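Local structure of exopolygalacturonase (Yersinia enterocolitica, 2UVF) at residues Asp206-Leu211 and Asn260-Gly265; Arg64-Tyr69 and Val130-Ala135; Gly464-Ser469 and Val494-Leu499. The protein hydrolyses polygalacturonate, the backbone of pectin, from the chain end as a family 28 exopolygalacturonase, and binds digalacturonic acid. All coordinates share one frame; numbering follows the deposited sequence. Where two conformers were deposited one is given.

Contact 1: residues Asp206-Leu211 and Asn260-Gly265; sequences DMTLNL and NIRITG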
ATOM      1  N   ASP A 206       3.527  19.901 -11.056  1.00 43.12           N
ATOM      2  CA  ASP A 206       2.653  20.985 -10.572  1.00 43.17           C
ATOM      3  C   ASP A 206       1.236  20.957 -11.149  1.00 43.10           C
ATOM      4  O   ASP A 206       0.792  21.920 -11.791  1.00 42.87           O
ATOM      5  CB  ASP A 206       3.331  22.350 -10.781  1.00 43.41           C
ATOM      6  CG  ASP A 206       4.644  22.456 -10.040  1.00 44.67           C
ATOM      7  OD1 ASP A 206       4.639  22.360  -8.794  1.00 46.41           O
ATOM      8  OD2 ASP A 206       5.690  22.634 -10.694  1.00 47.37           O
ATOM      9  N   MET A 207       0.542  19.838 -10.923  1.00 42.86           N
ATOM     10  CA  MET A 207      -0.861  19.695 -11.321  1.00 42.30           C
ATOM     11  C   MET A 207      -1.652  18.770 -10.378  1.00 42.10           C
ATOM     12  O   MET A 207      -1.079  18.061  -9.546  1.00 42.36           O
ATOM     13  CB  MET A 207      -0.979  19.221 -12.781  1.00 42.32           C
ATOM     14  CG  MET A 207      -0.497  17.796 -13.035  1.00 41.34           C
ATOM     15  SD  MET A 207      -1.093  17.094 -14.574  1.00 43.01           S
ATOM     16  CE  MET A 207      -2.812  16.726 -14.171  1.00 42.29           C
ATOM     17  N   THR A 208      -2.973  18.820 -10.504  1.00 41.58           N
ATOM     18  CA  THR A 208      -3.884  17.919  -9.814  1.00 41.03           C
ATOM     19  C   THR A 208      -4.820  17.393 -10.874  1.00 41.01           C
ATOM     20  O   THR A 208      -5.323  18.160 -11.693  1.00 41.06           O
ATOM     21  CB  THR A 208      -4.727  18.636  -8.735  1.00 40.61           C
ATOM     22  OG1 THR A 208      -3.880  19.062  -7.664  1.00 39.98           O
ATOM     23  CG2 THR A 208      -5.824  17.702  -8.183  1.00 40.10           C
ATOM     24  N   LEU A 209      -5.009  16.079 -10.886  1.00 41.09           N
ATOM     25  CA  LEU A 209      -6.047  15.455 -11.680  1.00 40.76           C
ATOM     26  C   LEU A 209      -7.103  14.993 -10.696  1.00 41.06           C
ATOM     27  O   LEU A 209      -6.835  14.180  -9.814  1.00 41.62           O
ATOM     28  CB  LEU A 209      -5.494  14.293 -12.508  1.00 40.56           C
ATOM     29  CG  LEU A 209      -6.448  13.386 -13.284  1.00 40.06           C
ATOM     30  CD1 LEU A 209      -7.143  14.117 -14.434  1.00 40.91           C
ATOM     31  CD2 LEU A 209      -5.693  12.172 -13.798  1.00 40.41           C
ATOM     32  N   ASN A 210      -8.300  15.536 -10.855  1.00 40.98           N
ATOM     33  CA  ASN A 210      -9.409  15.284  -9.974  1.00 40.89           C
ATOM     34  C   ASN A 210     -10.509  14.528 -10.708  1.00 41.35           C
ATOM     35  O   ASN A 210     -11.107  15.041 -11.658  1.00 41.55           O
ATOM     36  CB  ASN A 210      -9.953  16.616  -9.439  1.00 40.70           C
ATOM     37  CG  ASN A 210     -11.007  16.426  -8.371  1.00 40.42           C
ATOM     38  OD1 ASN A 210     -10.708  15.930  -7.277  1.00 38.27           O
ATOM     39  ND2 ASN A 210     -12.255  16.817  -8.677  1.00 37.06           N
ATOM     40  N   LEU A 211     -10.763  13.305 -10.245  1.00 41.14           N
ATOM     41  CA  LEU A 211     -11.885  12.515 -10.691  1.00 41.47           C
ATOM     42  C   LEU A 211     -13.066  12.769  -9.742  1.00 41.75           C
ATOM     43  O   LEU A 211     -13.012  12.422  -8.562  1.00 41.75           O
ATOM     44  CB  LEU A 211     -11.491  11.029 -10.740  1.00 41.33           C
ATOM     45  CG  LEU A 211     -10.261  10.685 -11.587  1.00 41.65           C
ATOM     46  CD1 LEU A 211      -9.097  10.201 -10.721  1.00 41.43           C
ATOM     47  CD2 LEU A 211     -10.638   9.635 -12.608  1.00 42.21           C
ATOM     48  N   ASN A 260       5.527  17.688  -7.308  1.00 41.14           N
ATOM     49  CA  ASN A 260       4.198  18.135  -6.893  1.00 40.98           C
ATOM     50  C   ASN A 260       3.076  17.604  -7.792  1.00 39.97           C
ATOM     51  O   ASN A 260       2.394  18.373  -8.461  1.00 39.95           O
ATOM     52  CB  ASN A 260       4.128  19.681  -6.768  1.00 40.64           C
ATOM     53  CG  ASN A 260       5.342  20.287  -6.067  1.00 43.02           C
ATOM     54  OD1 ASN A 260       5.967  19.664  -5.194  1.00 46.04           O
ATOM     55  ND2 ASN A 260       5.679  21.525  -6.440  1.00 43.21           N
ATOM     56  N   ILE A 261       2.891  16.286  -7.809  1.00 39.29           N
ATOM     57  CA  ILE A 261       1.775  15.670  -8.560  1.00 39.18           C
ATOM     58  C   ILE A 261       0.668  15.141  -7.631  1.00 38.64           C
ATOM     59  O   ILE A 261       0.940  14.472  -6.642  1.00 38.48           O
ATOM     60  CB  ILE A 261       2.243  14.545  -9.551  1.00 39.24           C
ATOM     61  CG1 ILE A 261       3.350  15.077 -10.487  1.00 40.20           C
ATOM     62  CG2 ILE A 261       1.070  14.021 -10.332  1.00 37.63           C
ATOM     63  CD1 ILE A 261       4.005  14.039 -11.380  1.00 39.28           C
ATOM     64  N   ARG A 262      -0.580  15.431  -7.988  1.00 38.31           N
ATOM     65  CA  ARG A 262      -1.739  15.150  -7.140  1.00 37.85           C
ATOM     66  C   ARG A 262      -2.850  14.496  -7.951  1.00 37.30           C
ATOM     67  O   ARG A 262      -3.183  14.960  -9.042  1.00 37.00           O
ATOM     68  CB  ARG A 262      -2.275  16.442  -6.502  1.00 37.50           C
ATOM     69  CG  ARG A 262      -1.318  17.113  -5.531  1.00 38.23           C
ATOM     70  CD  ARG A 262      -1.885  18.408  -5.026  1.00 37.79           C
ATOM     71  NE  ARG A 262      -2.633  18.221  -3.789  1.00 38.21           N
ATOM     72  CZ  ARG A 262      -3.954  18.167  -3.686  1.00 37.69           C
ATOM     73  NH1 ARG A 262      -4.732  18.294  -4.753  1.00 39.06           N
ATOM     74  NH2 ARG A 262      -4.497  17.994  -2.493  1.00 39.10           N
ATOM     75  N   ILE A 263      -3.418  13.418  -7.410  1.00 36.56           N
ATOM     76  CA  ILE A 263      -4.561  12.748  -8.030  1.00 35.43           C
ATOM     77  C   ILE A 263      -5.624  12.506  -6.954  1.00 35.55           C
ATOM     78  O   ILE A 263      -5.345  11.861  -5.939  1.00 35.44           O
ATOM     79  CB  ILE A 263      -4.142  11.434  -8.736  1.00 35.61           C
ATOM     80  CG1 ILE A 263      -2.835  11.654  -9.510  1.00 33.86           C
ATOM     81  CG2 ILE A 263      -5.300  10.899  -9.598  1.00 34.02           C
ATOM     82  CD1 ILE A 263      -2.314  10.444 -10.246  1.00 35.12           C
ATOM     83  N   THR A 264      -6.835  13.023  -7.172  1.00 35.07           N
ATOM     84  CA  THR A 264      -7.812  13.152  -6.082  1.00 34.64           C
ATOM     85  C   THR A 264      -9.233  12.977  -6.595  1.00 34.50           C
ATOM     86  O   THR A 264      -9.456  12.741  -7.779  1.00 34.63           O
ATOM     87  CB  THR A 264      -7.718  14.552  -5.377  1.00 34.73           C
ATOM     88  OG1 THR A 264      -8.017  15.576  -6.330  1.00 33.79           O
ATOM     89  CG2 THR A 264      -6.333  14.812  -4.771  1.00 33.03           C
ATOM     90  N   GLY A 265     -10.195  13.104  -5.692  1.00 34.66           N
ATOM     91  CA  GLY A 265     -11.603  13.033  -6.041  1.00 34.60           C
ATOM     92  C   GLY A 265     -12.126  11.645  -5.746  1.00 35.09           C
ATOM     93  O   GLY A 265     -11.349  10.678  -5.710  1.00 35.15           O
TER

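Contact 2: residues Arg64-Tyr69 and Val130-Ala135; sequences RKIVDY and VKAQYA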
ATOM      1  N   ARG A  64      -2.813   2.013  25.501  1.00 44.96           N
ATOM      2  CA  ARG A  64      -3.761   1.400  26.436  1.00 45.80           C
ATOM      3  C   ARG A  64      -4.731   2.378  27.110  1.00 46.97           C
ATOM      4  O   ARG A  64      -5.886   2.018  27.399  1.00 47.59           O
ATOM      5  CB  ARG A  64      -3.012   0.606  27.504  1.00 45.89           C
ATOM      6  CG  ARG A  64      -2.595  -0.781  27.058  1.00 46.66           C
ATOM      7  CD  ARG A  64      -1.917  -1.570  28.177  1.00 45.81           C
ATOM      8  NE  ARG A  64      -0.542  -1.128  28.426  1.00 45.79           N
ATOM      9  CZ  ARG A  64       0.126  -1.371  29.554  1.00 44.36           C
ATOM     10  NH1 ARG A  64      -0.461  -2.035  30.538  1.00 44.51           N
ATOM     11  NH2 ARG A  64       1.373  -0.946  29.708  1.00 41.73           N
ATOM     12  N   LYS A  65      -4.269   3.606  27.365  1.00 47.43           N
ATOM     13  CA  LYS A  65      -5.067   4.576  28.112  1.00 47.66           C
ATOM     14  C   LYS A  65      -5.617   5.699  27.213  1.00 47.15           C
ATOM     15  O   LYS A  65      -6.458   6.496  27.645  1.00 47.83           O
ATOM     16  CB  LYS A  65      -4.267   5.119  29.307  1.00 47.67           C
ATOM     17  CG  LYS A  65      -3.317   4.070  29.962  1.00 49.14           C
ATOM     18  CD  LYS A  65      -2.820   4.458  31.367  1.00 49.27           C
ATOM     19  CE  LYS A  65      -3.853   4.130  32.463  1.00 51.58           C
ATOM     20  NZ  LYS A  65      -3.688   5.008  33.676  1.00 52.26           N
ATOM     21  N   ILE A  66      -5.163   5.738  25.960  1.00 46.34           N
ATOM     22  CA  ILE A  66      -5.596   6.752  24.998  1.00 45.39           C
ATOM     23  C   ILE A  66      -6.762   6.187  24.196  1.00 44.72           C
ATOM     24  O   ILE A  66      -6.621   5.165  23.534  1.00 44.94           O
ATOM     25  CB  ILE A  66      -4.425   7.182  24.050  1.00 45.58           C
ATOM     26  CG1 ILE A  66      -3.174   7.528  24.872  1.00 45.20           C
ATOM     27  CG2 ILE A  66      -4.845   8.361  23.152  1.00 44.43           C
ATOM     28  CD1 ILE A  66      -1.848   7.453  24.122  1.00 46.11           C
ATOM     29  N   VAL A  67      -7.914   6.844  24.261  1.00 43.55           N
ATOM     30  CA  VAL A  67      -9.109   6.341  23.580  1.00 42.64           C
ATOM     31  C   VAL A  67      -9.508   7.181  22.357  1.00 41.76           C
ATOM     32  O   VAL A  67     -10.377   6.779  21.590  1.00 41.10           O
ATOM     33  CB  VAL A  67     -10.321   6.151  24.559  1.00 42.74           C
ATOM     34  CG1 VAL A  67     -10.012   5.098  25.600  1.00 42.00           C
ATOM     35  CG2 VAL A  67     -10.725   7.479  25.225  1.00 43.33           C
ATOM     36  N   ASP A  68      -8.837   8.320  22.172  1.00 40.98           N
ATOM     37  CA  ASP A  68      -9.167   9.296  21.132  1.00 40.27           C
ATOM     38  C   ASP A  68      -8.154  10.447  21.128  1.00 39.98           C
ATOM     39  O   ASP A  68      -7.267  10.499  21.976  1.00 39.50           O
ATOM     40  CB  ASP A  68     -10.580   9.849  21.350  1.00 40.33           C
ATOM     41  CG  ASP A  68     -11.347  10.042  20.056  1.00 41.05           C
ATOM     42  OD1 ASP A  68     -10.732  10.210  18.981  1.00 42.01           O
ATOM     43  OD2 ASP A  68     -12.585  10.030  20.117  1.00 43.03           O
ATOM     44  N   TYR A  69      -8.293  11.354  20.159  1.00 39.71           N
ATOM     45  CA  TYR A  69      -7.499  12.592  20.079  1.00 39.32           C
ATOM     46  C   TYR A  69      -8.423  13.746  19.705  1.00 39.82           C
ATOM     47  O   TYR A  69      -9.401  13.538  18.975  1.00 39.75           O
ATOM     48  CB  TYR A  69      -6.396  12.470  19.024  1.00 38.54           C
ATOM     49  CG  TYR A  69      -5.227  11.619  19.447  1.00 37.95           C
ATOM     50  CD1 TYR A  69      -4.117  12.183  20.087  1.00 35.39           C
ATOM     51  CD2 TYR A  69      -5.220  10.242  19.200  1.00 37.26           C
ATOM     52  CE1 TYR A  69      -3.035  11.395  20.483  1.00 35.60           C
ATOM     53  CE2 TYR A  69      -4.143   9.451  19.586  1.00 36.66           C
ATOM     54  CZ  TYR A  69      -3.059  10.022  20.228  1.00 36.56           C
ATOM     55  OH  TYR A  69      -2.002   9.213  20.589  1.00 36.98           O
ATOM     56  N   VAL A 130      -3.088  19.282  18.831  1.00 43.53           N
ATOM     57  CA  VAL A 130      -3.768  18.000  19.099  1.00 43.13           C
ATOM     58  C   VAL A 130      -3.498  17.491  20.533  1.00 42.95           C
ATOM     59  O   VAL A 130      -2.359  17.511  21.012  1.00 42.17           O
ATOM     60  CB  VAL A 130      -3.394  16.900  18.020  1.00 43.14           C
ATOM     61  CG1 VAL A 130      -1.903  16.548  18.045  1.00 42.25           C
ATOM     62  CG2 VAL A 130      -4.244  15.651  18.181  1.00 43.13           C
ATOM     63  N   LYS A 131      -4.560  17.051  21.210  1.00 43.30           N
ATOM     64  CA  LYS A 131      -4.450  16.433  22.540  1.00 43.44           C
ATOM     65  C   LYS A 131      -4.981  15.003  22.509  1.00 43.49           C
ATOM     66  O   LYS A 131      -6.039  14.750  21.907  1.00 43.32           O
ATOM     67  CB  LYS A 131      -5.267  17.212  23.589  1.00 43.55           C
ATOM     68  CG  LYS A 131      -5.000  18.694  23.679  1.00 43.87           C
ATOM     69  CD  LYS A 131      -5.659  19.259  24.931  1.00 44.62           C
ATOM     70  CE  LYS A 131      -5.452  20.770  25.048  1.00 45.39           C
ATOM     71  NZ  LYS A 131      -5.550  21.261  26.463  1.00 44.62           N
ATOM     72  N   ALA A 132      -4.248  14.090  23.148  1.00 43.15           N
ATOM     73  CA  ALA A 132      -4.749  12.760  23.492  1.00 44.04           C
ATOM     74  C   ALA A 132      -5.918  12.848  24.469  1.00 44.83           C
ATOM     75  O   ALA A 132      -5.881  13.613  25.438  1.00 44.73           O
ATOM     76  CB  ALA A 132      -3.647  11.904  24.087  1.00 43.31           C
ATOM     77  N   GLN A 133      -6.957  12.067  24.197  1.00 45.77           N
ATOM     78  CA  GLN A 133      -8.094  11.954  25.089  1.00 46.75           C
ATOM     79  C   GLN A 133      -8.012  10.591  25.759  1.00 48.09           C
ATOM     80  O   GLN A 133      -7.780   9.573  25.100  1.00 47.86           O
ATOM     81  CB  GLN A 133      -9.411  12.105  24.321  1.00 46.71           C
ATOM     82  CG  GLN A 133     -10.641  12.330  25.199  1.00 45.73           C
ATOM     83  CD  GLN A 133     -11.935  12.100  24.452  1.00 44.95           C
ATOM     84  OE1 GLN A 133     -12.513  13.032  23.894  1.00 46.06           O
ATOM     85  NE2 GLN A 133     -12.390  10.854  24.422  1.00 43.57           N
ATOM     86  N   TYR A 134      -8.178  10.577  27.079  1.00 49.65           N
ATOM     87  CA  TYR A 134      -7.999   9.357  27.844  1.00 50.90           C
ATOM     88  C   TYR A 134      -9.336   8.713  28.182  1.00 51.55           C
ATOM     89  O   TYR A 134     -10.391   9.342  28.080  1.00 51.65           O
ATOM     90  CB  TYR A 134      -7.168   9.620  29.107  1.00 51.13           C
ATOM     91  CG  TYR A 134      -5.755  10.101  28.832  1.00 51.64           C
ATOM     92  CD1 TYR A 134      -4.777   9.228  28.353  1.00 51.12           C
ATOM     93  CD2 TYR A 134      -5.397  11.425  29.054  1.00 52.60           C
ATOM     94  CE1 TYR A 134      -3.490   9.664  28.096  1.00 50.24           C
ATOM     95  CE2 TYR A 134      -4.108  11.873  28.796  1.00 52.41           C
ATOM     96  CZ  TYR A 134      -3.163  10.986  28.323  1.00 51.74           C
ATOM     97  OH  TYR A 134      -1.886  11.435  28.082  1.00 52.08           O
ATOM     98  N   ALA A 135      -9.269   7.445  28.573  1.00 52.67           N
ATOM     99  CA  ALA A 135     -10.444   6.660  28.942  1.00 53.50           C
ATOM    100  C   ALA A 135     -11.318   7.377  29.984  1.00 54.04           C
ATOM    101  O   ALA A 135     -12.550   7.368  29.873  1.00 54.15           O
ATOM    102  CB  ALA A 135     -10.007   5.286  29.448  1.00 53.50           C
TER

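Contact 3: residues Gly464-Ser469 and Val494-Leu499; sequences GLRAKS and VMVMTL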
ATOM      1  N   GLY A 464      -0.527 -10.900   7.752  1.00 24.38           N
ATOM      2  CA  GLY A 464      -0.292  -9.549   8.279  1.00 25.08           C
ATOM      3  C   GLY A 464       1.025  -8.945   7.795  1.00 25.70           C
ATOM      4  O   GLY A 464       1.050  -7.951   7.084  1.00 25.93           O
ATOM      5  N   LEU A 465       2.129  -9.554   8.189  1.00 26.19           N
ATOM      6  CA  LEU A 465       3.435  -9.059   7.841  1.00 27.26           C
ATOM      7  C   LEU A 465       4.149 -10.156   7.078  1.00 27.91           C
ATOM      8  O   LEU A 465       4.330 -11.265   7.592  1.00 28.16           O
ATOM      9  CB  LEU A 465       4.210  -8.628   9.094  1.00 27.00           C
ATOM     10  CG  LEU A 465       5.648  -8.144   8.926  1.00 27.88           C
ATOM     11  CD1 LEU A 465       5.759  -6.998   7.937  1.00 27.81           C
ATOM     12  CD2 LEU A 465       6.230  -7.736  10.290  1.00 27.27           C
ATOM     13  N   ARG A 466       4.522  -9.861   5.833  0.50 28.45           N
ATOM     14  CA  ARG A 466       5.174 -10.830   4.949  0.50 29.14           C
ATOM     15  C   ARG A 466       6.519 -10.286   4.461  0.50 29.65           C
ATOM     16  O   ARG A 466       6.576  -9.265   3.794  0.50 29.51           O
ATOM     17  CB  ARG A 466       4.255 -11.197   3.762  0.50 28.85           C
ATOM     18  CG  ARG A 466       4.886 -12.067   2.636  0.50 29.16           C
ATOM     19  CD  ARG A 466       5.311 -13.471   3.093  0.50 29.61           C
ATOM     20  NE  ARG A 466       5.139 -14.474   2.033  0.50 31.86           N
ATOM     21  CZ  ARG A 466       5.923 -15.539   1.848  0.50 31.22           C
ATOM     22  NH1 ARG A 466       6.974 -15.749   2.632  0.50 30.35           N
ATOM     23  NH2 ARG A 466       5.668 -16.387   0.855  0.50 31.19           N
ATOM     24  N   ALA A 467       7.592 -10.979   4.828  1.00 30.16           N
ATOM     25  CA  ALA A 467       8.966 -10.586   4.489  1.00 31.28           C
ATOM     26  C   ALA A 467       9.587 -11.733   3.728  1.00 32.70           C
ATOM     27  O   ALA A 467       9.822 -12.816   4.282  1.00 32.52           O
ATOM     28  CB  ALA A 467       9.810 -10.215   5.747  1.00 30.80           C
ATOM     29  N   LYS A 468       9.811 -11.493   2.442  1.00 34.78           N
ATOM     30  CA  LYS A 468      10.285 -12.518   1.503  1.00 37.09           C
ATOM     31  C   LYS A 468      11.528 -12.042   0.770  1.00 38.03           C
ATOM     32  O   LYS A 468      11.618 -10.880   0.393  1.00 37.78           O
ATOM     33  CB  LYS A 468       9.177 -12.905   0.501  1.00 37.02           C
ATOM     34  CG  LYS A 468       8.027 -11.891   0.416  1.00 37.76           C
ATOM     35  CD  LYS A 468       7.579 -11.584  -1.012  1.00 38.56           C
ATOM     36  CE  LYS A 468       6.351 -12.352  -1.451  1.00 38.75           C
ATOM     37  NZ  LYS A 468       5.611 -11.578  -2.515  1.00 41.28           N
ATOM     38  N   SER A 469      12.495 -12.940   0.592  1.00 39.84           N
ATOM     39  CA  SER A 469      13.654 -12.670  -0.269  1.00 41.39           C
ATOM     40  C   SER A 469      14.259 -13.982  -0.738  1.00 43.08           C
ATOM     41  O   SER A 469      13.713 -15.050  -0.441  1.00 43.47           O
ATOM     42  CB  SER A 469      14.708 -11.835   0.458  1.00 41.22           C
ATOM     43  OG  SER A 469      15.646 -11.293  -0.451  1.00 39.55           O
ATOM     44  N   VAL A 494       0.132 -15.222  10.285  1.00 33.83           N
ATOM     45  CA  VAL A 494       0.279 -13.944  10.974  1.00 33.88           C
ATOM     46  C   VAL A 494       1.522 -13.178  10.487  1.00 34.75           C
ATOM     47  O   VAL A 494       1.437 -12.008  10.098  1.00 34.38           O
ATOM     48  CB  VAL A 494       0.344 -14.151  12.521  1.00 33.61           C
ATOM     49  CG1 VAL A 494       0.609 -12.861  13.230  1.00 32.69           C
ATOM     50  CG2 VAL A 494      -0.931 -14.830  13.054  1.00 32.78           C
ATOM     51  N   MET A 495       2.673 -13.835  10.552  1.00 36.18           N
ATOM     52  CA  MET A 495       3.920 -13.256  10.081  1.00 38.25           C
ATOM     53  C   MET A 495       4.754 -14.324   9.383  1.00 39.02           C
ATOM     54  O   MET A 495       4.826 -15.464   9.838  1.00 39.15           O
ATOM     55  CB  MET A 495       4.703 -12.597  11.225  1.00 38.06           C
ATOM     56  CG  MET A 495       6.014 -11.956  10.798  1.00 38.38           C
ATOM     57  SD  MET A 495       6.825 -11.005  12.089  1.00 41.00           S
ATOM     58  CE  MET A 495       7.501 -12.309  13.130  1.00 42.07           C
ATOM     59  N   VAL A 496       5.351 -13.948   8.257  1.00 40.61           N
ATOM     60  CA  VAL A 496       6.343 -14.795   7.578  1.00 42.32           C
ATOM     61  C   VAL A 496       7.598 -13.990   7.246  1.00 43.32           C
ATOM     62  O   VAL A 496       7.535 -12.807   6.915  1.00 43.25           O
ATOM     63  CB  VAL A 496       5.801 -15.479   6.295  1.00 42.06           C
ATOM     64  CG1 VAL A 496       6.726 -16.607   5.860  1.00 41.67           C
ATOM     65  CG2 VAL A 496       4.428 -16.033   6.525  1.00 42.80           C
ATOM     66  N   MET A 497       8.739 -14.649   7.399  1.00 45.33           N
ATOM     67  CA  MET A 497      10.045 -14.126   7.049  1.00 46.80           C
ATOM     68  C   MET A 497      10.786 -15.298   6.413  1.00 48.85           C
ATOM     69  O   MET A 497      11.370 -16.120   7.120  1.00 48.97           O
ATOM     70  CB  MET A 497      10.791 -13.668   8.296  1.00 46.41           C
ATOM     71  CG  MET A 497      10.064 -12.663   9.170  1.00 46.27           C
ATOM     72  SD  MET A 497      11.126 -12.089  10.514  1.00 46.07           S
ATOM     73  CE  MET A 497      12.377 -11.179   9.638  1.00 44.29           C
ATOM     74  N   THR A 498      10.723 -15.413   5.089  1.00 51.33           N
ATOM     75  CA  THR A 498      11.446 -16.473   4.386  1.00 53.94           C
ATOM     76  C   THR A 498      12.653 -15.918   3.654  1.00 55.94           C
ATOM     77  O   THR A 498      12.609 -14.801   3.134  1.00 55.73           O
ATOM     78  CB  THR A 498      10.561 -17.279   3.418  1.00 53.45           C
ATOM     79  OG1 THR A 498       9.594 -16.418   2.803  1.00 54.78           O
ATOM     80  CG2 THR A 498       9.838 -18.378   4.161  1.00 54.00           C
ATOM     81  N   LEU A 499      13.732 -16.705   3.657  1.00 59.15           N
ATOM     82  CA  LEU A 499      15.003 -16.366   3.002  1.00 62.35           C
ATOM     83  C   LEU A 499      15.503 -17.617   2.286  1.00 64.58           C
ATOM     84  O   LEU A 499      15.994 -18.561   2.921  1.00 65.07           O
ATOM     85  CB  LEU A 499      16.035 -15.900   4.032  1.00 62.05           C
ATOM     86  CG  LEU A 499      17.005 -14.756   3.722  1.00 62.96           C
ATOM     87  CD1 LEU A 499      17.843 -14.454   4.959  1.00 63.13           C
ATOM     88  CD2 LEU A 499      17.899 -15.038   2.516  1.00 63.08           C
TER

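Contact 1: residues Asp206-Leu211 and Asn260-Gly265
Thr208 and Arg262 stand side by side on one face of a pair of parallel strands and are joined at their polar tips. Arg262 keeps CG beside its own backbone N (chi1 -65°) and bends at chi3, so that the guanidinium swings back and NH1 reaches Thr208 OG1 at 3.1 Å. The hydroxyl lies at the guanidinium edge, close to its plane, and the N-H...O angle is nearly straight at 165°. NH2 of the same group is spent on the carbonyl of Leu46, so the flat group is fixed from two directions. Further along this face Thr264 holds OG1 between its backbone N and carbonyl carbon, the crowded position, and from there donates to Asn210 OD1 at 2.9 Å, in the amide plane and on a lone pair. The two side chains cross at about a right angle, while Asn210 ND2 turns to Glu190. Strands 207-211 and 258-264 are successive rungs of the right-handed parallel beta-helix of family 28 enzymes, here near its N-terminal end, joined by a parallel backbone ladder with steps such as Leu209 N to Arg262 O, 2.8 Å. Thr208 CG2, anti to the backbone N, rests 3.6 Å from Thr264 OG1. On the other face Leu211 CD1 lies alongside Ile263 CG2 at 4.0 Å, among the buried side chains that include Leu209. At the start of the rungs Asn260 ND2 donates to Asp206 OD1 at 2.7 Å; the carboxylate receives it on the syn lone pair, with the carboxylate and amide planes turned 60° apart.

Contact 2: residues Arg64-Tyr69 and Val130-Ala135
A classic beta bulge in the fibronectin type III domain sets the pairing of Arg64-Tyr69 with Val130-Ala135, two antiparallel strands. Val67 and Asp68 both face Gln133, whose carbonyl O takes a good bond from Val67 N at 2.9 Å and a weak one from Asp68 N. Beyond the bulge the ladder resumes as Gln133 N donates to Asp68 O at 2.7 Å, nearly straight (168°) although the donor stands above the carbonyl plane. Before it, Lys65 O receives Ala135 N and also lies at the edge of the Tyr134 ring, 3.3 Å from CD1. The side chain of Ile66 runs alongside that of Tyr134, CG1 lying 3.9 Å from CE1, while its other branch, CG2, anti to the backbone N, touches Ala132 CB. Tyr69, with CG beside its backbone N, brings CE1 within 3.7 Å of the same Ala132 CB. On the opposite face Gln133 runs extended past CG and lays NE2 3.7 Å from Asp68 CB; its OE1 accepts from Gln70 NE2. Asp68 OD1 accepts from Tyr69 N, met from above the carboxylate plane, and OD2 pairs with Ser82 OG. Strands 66-73 and 125-134 are the central pair of a four-stranded antiparallel sheet: 76-80 flanks the former and 146-149 the latter, with helix 81-88 against Asp68 and Tyr69 and the Tyr69 ring meeting Trp57 at about 55°.

Contact 3: residues Gly464-Ser469 and Val494-Leu499
Five backbone bonds form the ladder between Leu465-Ser469 and Val494-Thr498, alternating in direction as parallel strands require. The first lies at the corner where the chain turns into these strands: Val494 O takes a nearly straight bond from Leu465 N (167°), with a weak one from Gly464 N beside it. Val496 N donates to Leu465 O at 2.9 Å, nearly along the C=O axis, and Ala467 N returns a bond to Val496 O at 2.8 Å from above that carbonyl plane. Thr498 N then meets Ala467 O, again almost end-on, before Ser469 N closes on Thr498 O.

Among the side chains the chief polar link is Arg466 to Thr498. Arg466 sets CG anti to its backbone N (chi1 172°), then bends at chi2 and chi3, running alongside Val496 and crossing Thr498 obliquely; in the conformer described NH1 comes 2.7 Å from Thr498 OG1, at the guanidinium edge but with so bent an N-H...O angle that the bond is weak. The aliphatic part packs on the way, CD lying 3.8 Å from Val496 CB, and Lys468 CB sits over one face of the guanidinium, offset toward its rim. Thr498 meets the NH1 with OG1 in the crowded position between backbone N and carbonyl carbon.

The other face is largely apolar, apart from Ser469, whose OG bonds to Thr444 OG1. Leu465 CD2 rests 3.8 Å from Met495 SD, the two side chains lying side by side, and Met495 bends only at chi3. Ala467 CB lies 4.2 Å from Met497 CG, and Met497 continues onto Phe519 and Phe522. The Lys468 side chain, by contrast, leads away from the neighbouring rung and comes within about 3 Å of a bound galacturonate (nearest atoms). Such stacked parallel rungs are characteristic of the right-handed beta-helix of family 28, and in this enzyme Lys468, on the face of Arg466 and Thr498, belongs to the glycan pocket.

In the fold
Contacts 1 and 3 are the same kind of structure at two places along the parallel beta-helix: neighbouring rungs in parallel register, on opposite sides of the chain's centre, with their own centres 34 Å apart and nearest atoms about 25 Å apart. Lys468 puts contact 3 in the glycan pocket, and a nickel ion lies about 4 Å from that side chain; contact 1 contributes no pocket residue. Contact 2 lies in the separate fibronectin type III domain, antiparallel rather than parallel, its nearest atoms about 21 Å from contact 1 and about 19 Å from contact 3. Along the chain the three follow in series, contact 2 first.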